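Long-range contact in endo-polygalacturonase (Pectobacterium carotovorum subsp. carotovorum, PDB 1BHE), which hydrolyses the alpha-1,4 bonds between galacturonic acid units of polygalacturonic acid and takes part in the maceration and soft-rotting of plant tissue: residues A[133-138]-A[169-174]. Residues are numbered along the deposited sequence; the frame is centred on the assembly and turned at random.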
ATOM      1  N   SER A 133     -22.054  -0.692   3.231  1.00 13.97           N
ATOM      2  CA  SER A 133     -20.838   0.110   3.227  1.00 13.07           C
ATOM      3  C   SER A 133     -19.880  -0.445   2.176  1.00 12.40           C
ATOM      4  O   SER A 133     -20.132  -1.525   1.637  1.00 12.42           O
ATOM      5  CB  SER A 133     -20.138   0.016   4.584  1.00 13.15           C
ATOM      6  OG  SER A 133     -19.628  -1.293   4.794  1.00 12.91           O
ATOM      7  N   TRP A 134     -18.772   0.249   1.924  1.00 11.00           N
ATOM      8  CA  TRP A 134     -17.791  -0.254   0.965  1.00 10.57           C
ATOM      9  C   TRP A 134     -17.220  -1.601   1.412  1.00 10.25           C
ATOM     10  O   TRP A 134     -17.046  -2.506   0.591  1.00 10.69           O
ATOM     11  CB  TRP A 134     -16.636   0.718   0.813  1.00  9.65           C
ATOM     12  CG  TRP A 134     -16.864   2.089   0.286  1.00  9.28           C
ATOM     13  CD1 TRP A 134     -16.642   3.252   0.979  1.00  9.18           C
ATOM     14  CD2 TRP A 134     -17.285   2.487  -1.018  1.00  8.72           C
ATOM     15  NE1 TRP A 134     -16.916   4.337   0.187  1.00  8.90           N
ATOM     16  CE2 TRP A 134     -17.312   3.894  -1.046  1.00  8.87           C
ATOM     17  CE3 TRP A 134     -17.660   1.785  -2.169  1.00  8.94           C
ATOM     18  CZ2 TRP A 134     -17.696   4.620  -2.173  1.00  8.80           C
ATOM     19  CZ3 TRP A 134     -18.035   2.507  -3.288  1.00  9.31           C
ATOM     20  CH2 TRP A 134     -18.052   3.908  -3.284  1.00  9.53           C
ATOM     21  N   TRP A 135     -16.890  -1.746   2.698  1.00 10.14           N
ATOM     22  CA  TRP A 135     -16.302  -3.014   3.150  1.00 11.39           C
ATOM     23  C   TRP A 135     -17.281  -4.173   3.101  1.00 13.26           C
ATOM     24  O   TRP A 135     -16.866  -5.317   2.872  1.00 13.24           O
ATOM     25  CB  TRP A 135     -15.681  -2.869   4.533  1.00 10.29           C
ATOM     26  CG  TRP A 135     -14.512  -1.926   4.570  1.00  9.40           C
ATOM     27  CD1 TRP A 135     -13.615  -1.651   3.574  1.00  9.54           C
ATOM     28  CD2 TRP A 135     -14.097  -1.166   5.707  1.00  9.79           C
ATOM     29  NE1 TRP A 135     -12.690  -0.737   4.019  1.00  9.13           N
ATOM     30  CE2 TRP A 135     -12.966  -0.418   5.321  1.00  9.50           C
ATOM     31  CE3 TRP A 135     -14.605  -1.011   7.006  1.00  9.86           C
ATOM     32  CZ2 TRP A 135     -12.322   0.457   6.196  1.00 10.01           C
ATOM     33  CZ3 TRP A 135     -13.964  -0.141   7.869  1.00 10.58           C
ATOM     34  CH2 TRP A 135     -12.833   0.586   7.459  1.00  9.83           C
ATOM     35  N   GLU A 136     -18.574  -3.921   3.257  1.00 15.42           N
ATOM     36  CA  GLU A 136     -19.585  -4.974   3.186  1.00 18.21           C
ATOM     37  C   GLU A 136     -19.684  -5.621   1.815  1.00 20.03           C
ATOM     38  O   GLU A 136     -20.172  -6.749   1.702  1.00 19.65           O
ATOM     39  CB  GLU A 136     -20.948  -4.417   3.619  1.00 18.29           C
ATOM     40  CG  GLU A 136     -21.083  -4.416   5.133  1.00 19.39           C
ATOM     41  CD  GLU A 136     -22.273  -3.655   5.670  1.00 20.13           C
ATOM     42  OE1 GLU A 136     -22.809  -2.759   4.991  1.00 20.35           O
ATOM     43  OE2 GLU A 136     -22.671  -3.959   6.817  1.00 20.75           O
ATOM     44  N   LEU A 137     -19.206  -4.978   0.752  1.00 22.18           N
ATOM     45  CA  LEU A 137     -19.186  -5.551  -0.582  1.00 24.63           C
ATOM     46  C   LEU A 137     -18.178  -6.683  -0.755  1.00 26.21           C
ATOM     47  O   LEU A 137     -18.327  -7.495  -1.677  1.00 26.35           O
ATOM     48  CB  LEU A 137     -18.908  -4.459  -1.620  1.00 24.69           C
ATOM     49  CG  LEU A 137     -19.914  -3.312  -1.730  1.00 24.92           C
ATOM     50  CD1 LEU A 137     -19.276  -2.103  -2.402  1.00 25.11           C
ATOM     51  CD2 LEU A 137     -21.158  -3.735  -2.499  1.00 25.09           C
ATOM     52  N   ALA A 138     -17.148  -6.783   0.074  1.00 28.54           N
ATOM     53  CA  ALA A 138     -16.139  -7.826  -0.029  1.00 30.65           C
ATOM     54  C   ALA A 138     -16.697  -9.216   0.247  1.00 32.85           C
ATOM     55  O   ALA A 138     -16.449 -10.148  -0.528  1.00 33.06           O
ATOM     56  CB  ALA A 138     -14.980  -7.550   0.916  1.00 30.92           C
ATOM     57  N   LEU A 169      -3.854   8.270   7.226  1.00  6.67           N
ATOM     58  CA  LEU A 169      -4.790   7.741   6.237  1.00  6.67           C
ATOM     59  C   LEU A 169      -5.612   6.653   6.917  1.00  6.35           C
ATOM     60  O   LEU A 169      -5.034   5.675   7.396  1.00  6.86           O
ATOM     61  CB  LEU A 169      -4.064   7.133   5.033  1.00  6.65           C
ATOM     62  CG  LEU A 169      -2.932   7.950   4.410  1.00  6.83           C
ATOM     63  CD1 LEU A 169      -2.295   7.193   3.255  1.00  7.60           C
ATOM     64  CD2 LEU A 169      -3.426   9.315   3.950  1.00  6.71           C
ATOM     65  N   ILE A 170      -6.918   6.860   7.061  1.00  6.51           N
ATOM     66  CA  ILE A 170      -7.775   5.934   7.759  1.00  6.22           C
ATOM     67  C   ILE A 170      -8.984   5.460   6.959  1.00  6.70           C
ATOM     68  O   ILE A 170      -9.520   6.126   6.081  1.00  6.42           O
ATOM     69  CB  ILE A 170      -8.316   6.503   9.095  1.00  6.89           C
ATOM     70  CG1 ILE A 170      -9.290   7.659   8.853  1.00  6.95           C
ATOM     71  CG2 ILE A 170      -7.184   6.936  10.021  1.00  7.40           C
ATOM     72  CD1 ILE A 170      -9.911   8.196  10.134  1.00  7.88           C
ATOM     73  N   ASN A 171      -9.440   4.268   7.332  1.00  7.00           N
ATOM     74  CA  ASN A 171     -10.642   3.651   6.794  1.00  8.40           C
ATOM     75  C   ASN A 171     -10.751   3.698   5.277  1.00  7.63           C
ATOM     76  O   ASN A 171     -11.775   4.103   4.720  1.00  7.04           O
ATOM     77  CB  ASN A 171     -11.865   4.326   7.442  1.00  9.36           C
ATOM     78  CG  ASN A 171     -11.790   4.308   8.962  1.00 11.18           C
ATOM     79  OD1 ASN A 171     -11.372   3.307   9.541  1.00 11.26           O
ATOM     80  ND2 ASN A 171     -12.184   5.410   9.593  1.00 11.47           N
ATOM     81  N   SER A 172      -9.724   3.215   4.578  1.00  7.22           N
ATOM     82  CA  SER A 172      -9.753   3.220   3.115  1.00  6.62           C
ATOM     83  C   SER A 172     -10.694   2.155   2.583  1.00  6.44           C
ATOM     84  O   SER A 172     -10.666   0.994   2.998  1.00  7.55           O
ATOM     85  CB  SER A 172      -8.329   2.997   2.579  1.00  5.62           C
ATOM     86  OG  SER A 172      -8.332   3.041   1.170  1.00  5.20           O
ATOM     87  N   PRO A 173     -11.540   2.520   1.626  1.00  6.41           N
ATOM     88  CA  PRO A 173     -12.467   1.593   0.995  1.00  7.51           C
ATOM     89  C   PRO A 173     -11.730   0.486   0.247  1.00  8.39           C
ATOM     90  O   PRO A 173     -12.170  -0.660   0.235  1.00  9.87           O
ATOM     91  CB  PRO A 173     -13.304   2.447   0.054  1.00  6.96           C
ATOM     92  CG  PRO A 173     -13.102   3.851   0.531  1.00  5.90           C
ATOM     93  CD  PRO A 173     -11.677   3.873   1.042  1.00  6.38           C
ATOM     94  N   ASN A 174     -10.607   0.817  -0.372  1.00  7.85           N
ATOM     95  CA  ASN A 174      -9.783  -0.131  -1.124  1.00  7.19           C
ATOM     96  C   ASN A 174      -8.328   0.085  -0.705  1.00  6.83           C
ATOM     97  O   ASN A 174      -8.112   0.419   0.469  1.00  6.50           O
ATOM     98  CB  ASN A 174     -10.024   0.089  -2.604  1.00  8.35           C
ATOM     99  CG  ASN A 174      -9.590  -0.959  -3.589  1.00  9.39           C
ATOM    100  OD1 ASN A 174      -8.410  -1.283  -3.713  1.00  9.17           O
ATOM    101  ND2 ASN A 174     -10.546  -1.494  -4.355  1.00  9.54           N
TER
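Two neighbouring indole rings, Trp134 and Trp135, meet residues 171-173, in the loop after strand 167-170, in different ways. Pro173 lies over one face of the Trp134 ring. The Trp135 ring turns its edge to the loop, with Ser172 O and Asn171 OD1 near its plane. The fold is the right-handed parallel beta-helix of glycosyl hydrolase family 28. Strand 167-170 belongs to that beta-helix, and the two tryptophans lie in the turn that leads into helix 136-144, which packs outside it. The face contact is a CH-pi interaction. Pro173 CB stands 3.8 Å from the centroid of the five-membered ring of Trp134. Pro173 CG comes in beside it, 3.6 Å from Trp134 CD1. Both side chains point the same way, and Trp134 also touches Leu127. In Trp135, CG is anti to the carbonyl carbon, beside the backbone N (chi1 -65°). At the edge of this ring, Trp135 NE1 donates to Ser172 O over 2.9 Å, with an N-H...O angle of 154°. The oxygen lies close to the indole plane, but the donor sits above the plane of the Ser172 carbonyl. Further along the same edge, Trp135 CZ2 packs 3.7 Å from Asn171 CA. The Asn171 amide is turned 75° from the indole plane, and its ND2 makes a weak hydrogen bond to Asp120 OD1. The Trp135 side chain is about 9 Å from that of Asp223, the predicted proton donor, which places this ring near the probable active site. Ser133 and Glu136 form a capping box at the turn into the helix. Ser133 N donates to Glu136 OE1 over 2.8 Å, and Glu136 N donates back to Ser133 OG. In the loop, the CB of Ser172 points away from residues 133-138, and Ser172 OG donates to Asn174 O over 2.7 Å.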